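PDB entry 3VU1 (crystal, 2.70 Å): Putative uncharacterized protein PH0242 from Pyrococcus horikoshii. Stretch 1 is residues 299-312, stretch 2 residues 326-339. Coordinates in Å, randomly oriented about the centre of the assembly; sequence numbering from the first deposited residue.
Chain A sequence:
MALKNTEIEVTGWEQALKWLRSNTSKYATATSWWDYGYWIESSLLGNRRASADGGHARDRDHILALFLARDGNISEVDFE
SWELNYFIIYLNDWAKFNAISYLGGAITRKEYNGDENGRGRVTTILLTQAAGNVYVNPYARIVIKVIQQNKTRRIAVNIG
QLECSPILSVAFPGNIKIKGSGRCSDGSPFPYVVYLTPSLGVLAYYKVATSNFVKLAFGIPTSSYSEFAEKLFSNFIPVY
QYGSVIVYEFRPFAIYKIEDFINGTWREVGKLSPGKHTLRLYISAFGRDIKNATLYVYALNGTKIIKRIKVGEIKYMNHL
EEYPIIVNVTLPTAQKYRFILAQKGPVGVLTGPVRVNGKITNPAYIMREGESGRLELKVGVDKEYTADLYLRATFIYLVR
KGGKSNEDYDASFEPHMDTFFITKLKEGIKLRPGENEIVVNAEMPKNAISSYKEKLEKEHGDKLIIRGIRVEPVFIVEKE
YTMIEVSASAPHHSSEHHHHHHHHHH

Stretch 1 (299-312) ALNGTKIIKRIKVG
Stretch 2 326-339: IVNVTLPTAQKYRF

The contact joins a short antiparallel strand pairing, held by backbone hydrogen bonds, to a run of apolar side chains that continues where the strands no longer bond, burying 778 Å² in all.

Stretch 1 is a hairpin: strand 299-301, a type II' turn from Asn 301 to Lys 304, then strand 304-312. Gly 302 takes phi/psi 68/-100, a positive phi that favours glycine. Asn 301 N donates to Lys 304 O (2.9 Å) and Lys 304 N to Asn 301 O (3.0 Å), closing the turn; Ile 306 N to Ala 299 O (2.9 Å) and Ala 299 N to Lys 307 O (3.1 Å) extend the ladder. Stretch 2 runs as strand 326-331, a loop, then strand 336-339.

The axes of strands 299-301 and 336-339 approach to 4.9 Å, with 137° between their N-to-C directions. Ala 299 faces Tyr 337 as a non-hydrogen-bonded pair (CA to CA 4.8 Å), and Leu 300 faces Lys 336 as a hydrogen-bonded pair (CA to CA 5.4 Å). Leu 300 N donates to Lys 336 O (3.0 Å, 152°) and Lys 336 N returns to Leu 300 O (3.1 Å, 158°). Gln 335, at phi/psi -72/-42, reaches Leu 300 O weakly through its N (3.0 Å, 122°) and also bonds Asn 301 OD1 through it (3.2 Å); the m rotamer of Asn 301 brings that oxygen in where the backbone ladder ends.

On the sheet face of Ala 299 and Tyr 337, the small Ala 299 CB packs 3.7 Å from Pro 332 CG and 3.8 Å from Ala 334 CB. Tyr 337 (chi1 m, chi2 100°) brings CD2 to 4.3 Å from Ala 299 CB, while its OH donates to Pro 332 O (2.8 Å), tying the loop back to the strand. Ile 306 (p, t) crosses to Ala 334, CD1 to CB 3.8 Å.

On the other face lie Leu 300 (m, chi2 94°) and Lys 336 (p, then extended), with Leu 300 CB 4.1 Å from Lys 336 CG. Leu 300 CD2 covers one face of the Arg 338 guanidinium, 3.8 Å from NH2, leaving its edge free for polar partners elsewhere in the structure.

The axes of strands 304-312 and 326-331 come no closer than 6.6 Å, with 157° between their N-to-C directions, and side chains fill the gap. Ile 309 (m, t) sets CD1 3.8 Å from Pro 332 CD. Val 311 (m) places CG1 3.6 Å from CG2 of Val 329 (p) and CG2 4.1 Å from CG1 of Val 327 (m). The rule is economical: backbone bonds fix the register, and alternating apolar residues carry the contact onward.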

# COMPACT_ATOMS: atom_id res chain seq x y z
N ALA A 299 4.13 25.64 6.04
CA ALA A 299 4.27 25.87 7.49
C ALA A 299 2.90 25.83 8.12
O ALA A 299 1.95 26.44 7.61
CB ALA A 299 4.93 27.22 7.76
N LEU A 300 2.79 25.14 9.25
CA LEU A 300 1.51 24.97 9.90
C LEU A 300 1.56 25.25 11.38
O LEU A 300 2.44 24.76 12.08
CB LEU A 300 0.99 23.53 9.71
CG LEU A 300 0.27 23.16 8.42
CD1 LEU A 300 1.27 22.57 7.45
CD2 LEU A 300 -0.82 22.14 8.72
N ASN A 301 0.57 26.01 11.84
CA ASN A 301 0.22 26.10 13.25
C ASN A 301 -1.05 25.30 13.52
O ASN A 301 -2.16 25.74 13.21
CB ASN A 301 0.02 27.56 13.67
CG ASN A 301 1.33 28.35 13.71
OD1 ASN A 301 2.38 27.83 14.06
ND2 ASN A 301 1.25 29.63 13.35
N GLY A 302 -0.89 24.12 14.09
CA GLY A 302 -1.99 23.19 14.31
C GLY A 302 -2.52 22.65 12.99
O GLY A 302 -1.95 21.74 12.40
N THR A 303 -3.63 23.23 12.53
CA THR A 303 -4.24 22.82 11.27
C THR A 303 -4.32 24.01 10.32
O THR A 303 -4.76 23.85 9.20
CB THR A 303 -5.65 22.16 11.44
OG1 THR A 303 -6.64 23.17 11.69
CG2 THR A 303 -5.67 21.06 12.58
N LYS A 304 -3.87 25.18 10.76
CA LYS A 304 -3.82 26.37 9.91
C LYS A 304 -2.49 26.46 9.14
O LYS A 304 -1.41 26.37 9.74
CB LYS A 304 -4.00 27.62 10.77
CG LYS A 304 -3.76 28.95 10.06
CD LYS A 304 -4.17 30.13 10.95
CE LYS A 304 -5.67 30.12 11.25
NZ LYS A 304 -6.05 31.07 12.32
N ILE A 305 -2.59 26.65 7.82
CA ILE A 305 -1.42 26.82 6.94
C ILE A 305 -1.04 28.29 6.84
O ILE A 305 -1.79 29.09 6.31
CB ILE A 305 -1.67 26.22 5.53
CG1 ILE A 305 -2.13 24.75 5.63
CG2 ILE A 305 -0.41 26.35 4.66
CD1 ILE A 305 -2.71 24.16 4.35
N ILE A 306 0.14 28.64 7.33
CA ILE A 306 0.57 30.03 7.41
C ILE A 306 1.54 30.50 6.31
O ILE A 306 1.74 31.70 6.12
CB ILE A 306 1.14 30.35 8.82
CG1 ILE A 306 2.54 29.77 8.99
CG2 ILE A 306 0.17 29.84 9.89
CD1 ILE A 306 3.07 29.85 10.41
N LYS A 307 2.14 29.58 5.57
CA LYS A 307 2.93 29.98 4.41
C LYS A 307 3.10 28.80 3.45
O LYS A 307 3.25 27.67 3.90
CB LYS A 307 4.30 30.52 4.85
CG LYS A 307 4.79 31.69 4.01
CD LYS A 307 6.28 31.95 4.17
CE LYS A 307 6.71 33.11 3.28
NZ LYS A 307 8.07 32.93 2.69
N ARG A 308 3.06 29.07 2.15
CA ARG A 308 3.37 28.06 1.15
C ARG A 308 4.62 28.50 0.42
O ARG A 308 4.67 29.61 -0.12
CB ARG A 308 2.23 27.88 0.14
CG ARG A 308 0.94 27.33 0.71
CD ARG A 308 -0.27 27.72 -0.13
NE ARG A 308 -1.50 27.12 0.40
CZ ARG A 308 -2.29 27.69 1.31
NH1 ARG A 308 -2.00 28.90 1.81
NH2 ARG A 308 -3.38 27.06 1.73
N ILE A 309 5.62 27.63 0.42
CA ILE A 309 6.91 27.95 -0.18
C ILE A 309 7.29 26.89 -1.20
O ILE A 309 7.41 25.71 -0.87
CB ILE A 309 8.03 28.02 0.89
CG1 ILE A 309 7.60 28.87 2.08
CG2 ILE A 309 9.34 28.53 0.28
CD1 ILE A 309 8.22 28.43 3.38
N LYS A 310 7.48 27.34 -2.44
CA LYS A 310 7.97 26.49 -3.51
C LYS A 310 9.48 26.25 -3.33
O LYS A 310 10.26 27.20 -3.27
CB LYS A 310 7.64 27.10 -4.87
CG LYS A 310 8.45 26.52 -6.01
CD LYS A 310 7.94 26.88 -7.39
CE LYS A 310 9.03 26.47 -8.39
NZ LYS A 310 8.60 26.38 -9.81
N VAL A 311 9.89 25.00 -3.23
CA VAL A 311 11.28 24.67 -2.96
C VAL A 311 11.94 23.88 -4.08
O VAL A 311 13.11 23.51 -3.95
CB VAL A 311 11.48 23.85 -1.64
CG1 VAL A 311 10.98 24.64 -0.43
CG2 VAL A 311 10.85 22.45 -1.69
N GLY A 312 11.19 23.57 -5.13
CA GLY A 312 11.74 22.67 -6.16
C GLY A 312 10.75 22.15 -7.17
O GLY A 312 9.55 22.33 -7.04
N ILE A 326 18.03 17.70 -3.60
CA ILE A 326 18.62 18.69 -2.70
C ILE A 326 17.84 19.96 -2.84
O ILE A 326 17.62 20.39 -3.95
CB ILE A 326 20.11 18.93 -3.01
CG1 ILE A 326 20.91 17.68 -2.63
CG2 ILE A 326 20.62 20.14 -2.24
CD1 ILE A 326 22.40 17.74 -2.88
N VAL A 327 17.41 20.55 -1.72
CA VAL A 327 16.68 21.81 -1.78
C VAL A 327 17.26 22.79 -0.78
O VAL A 327 17.95 22.37 0.16
CB VAL A 327 15.16 21.66 -1.51
CG1 VAL A 327 14.51 20.75 -2.53
CG2 VAL A 327 14.88 21.17 -0.09
N ASN A 328 16.99 24.08 -1.01
CA ASN A 328 17.32 25.17 -0.07
C ASN A 328 16.07 25.90 0.36
O ASN A 328 15.33 26.37 -0.48
CB ASN A 328 18.29 26.15 -0.72
CG ASN A 328 19.69 25.63 -0.71
OD1 ASN A 328 20.12 24.98 -1.65
ND2 ASN A 328 20.41 25.86 0.38
N VAL A 329 15.85 26.02 1.65
CA VAL A 329 14.60 26.59 2.12
C VAL A 329 14.79 27.46 3.35
O VAL A 329 15.59 27.15 4.24
CB VAL A 329 13.55 25.47 2.36
CG1 VAL A 329 13.97 24.49 3.47
CG2 VAL A 329 12.16 26.06 2.61
N THR A 330 14.05 28.56 3.41
CA THR A 330 13.97 29.32 4.64
C THR A 330 12.63 29.00 5.29
O THR A 330 11.58 29.44 4.81
CB THR A 330 14.10 30.83 4.40
OG1 THR A 330 15.27 31.10 3.61
CG2 THR A 330 14.20 31.56 5.74
N LEU A 331 12.67 28.23 6.37
CA LEU A 331 11.47 27.87 7.12
C LEU A 331 11.09 28.92 8.15
O LEU A 331 11.85 29.18 9.07
CB LEU A 331 11.68 26.53 7.84
CG LEU A 331 12.22 25.35 7.04
CD1 LEU A 331 12.44 24.20 7.97
CD2 LEU A 331 11.27 24.95 5.92
N PRO A 332 9.88 29.50 8.05
CA PRO A 332 9.44 30.44 9.08
C PRO A 332 9.14 29.68 10.34
O PRO A 332 9.02 28.45 10.31
CB PRO A 332 8.12 30.97 8.52
CG PRO A 332 7.58 29.85 7.70
CD PRO A 332 8.79 29.17 7.10
N THR A 333 9.00 30.40 11.45
CA THR A 333 8.64 29.78 12.73
C THR A 333 7.20 29.27 12.60
O THR A 333 6.37 29.93 11.98
CB THR A 333 8.75 30.81 13.89
OG1 THR A 333 7.87 31.88 13.59
CG2 THR A 333 10.15 31.43 14.00
N ALA A 334 6.91 28.11 13.17
CA ALA A 334 5.62 27.42 13.03
C ALA A 334 5.70 26.15 13.83
O ALA A 334 6.79 25.74 14.23
CB ALA A 334 5.36 27.07 11.58
N GLN A 335 4.56 25.51 14.07
CA GLN A 335 4.57 24.27 14.85
C GLN A 335 5.18 23.10 14.08
O GLN A 335 5.92 22.32 14.65
CB GLN A 335 3.17 23.91 15.36
CG GLN A 335 3.16 22.57 16.09
CD GLN A 335 1.79 22.11 16.55
OE1 GLN A 335 1.68 21.08 17.21
NE2 GLN A 335 0.74 22.88 16.22
N LYS A 336 4.84 22.97 12.80
CA LYS A 336 5.36 21.86 12.00
C LYS A 336 5.45 22.20 10.52
O LYS A 336 4.83 23.16 10.05
CB LYS A 336 4.52 20.60 12.21
CG LYS A 336 3.07 20.72 11.80
CD LYS A 336 2.41 19.36 11.88
CE LYS A 336 0.90 19.45 11.70
NZ LYS A 336 0.32 18.09 11.88
N TYR A 337 6.25 21.42 9.78
CA TYR A 337 6.39 21.60 8.32
C TYR A 337 5.87 20.39 7.53
O TYR A 337 6.17 19.22 7.85
CB TYR A 337 7.83 21.97 7.90
CG TYR A 337 8.44 23.06 8.75
CD1 TYR A 337 9.33 22.75 9.77
CD2 TYR A 337 8.10 24.40 8.55
CE1 TYR A 337 9.89 23.74 10.56
CE2 TYR A 337 8.66 25.40 9.34
CZ TYR A 337 9.55 25.05 10.35
OH TYR A 337 10.12 26.02 11.15
N ARG A 338 5.08 20.68 6.52
CA ARG A 338 4.56 19.64 5.66
C ARG A 338 5.14 19.77 4.26
O ARG A 338 4.96 20.78 3.58
CB ARG A 338 3.02 19.67 5.63
CG ARG A 338 2.37 18.45 4.99
CD ARG A 338 0.88 18.67 4.86
NE ARG A 338 0.21 18.39 6.11
CZ ARG A 338 -0.98 18.86 6.46
NH1 ARG A 338 -1.64 19.67 5.62
NH2 ARG A 338 -1.49 18.54 7.64
N PHE A 339 5.86 18.74 3.84
CA PHE A 339 6.37 18.64 2.49
C PHE A 339 5.29 18.13 1.52
O PHE A 339 4.67 17.09 1.74
CB PHE A 339 7.62 17.77 2.49
CG PHE A 339 8.78 18.39 3.24
CD1 PHE A 339 8.73 18.54 4.63
CD2 PHE A 339 9.90 18.86 2.56
CE1 PHE A 339 9.77 19.12 5.33
CE2 PHE A 339 10.95 19.45 3.26
CZ PHE A 339 10.89 19.58 4.64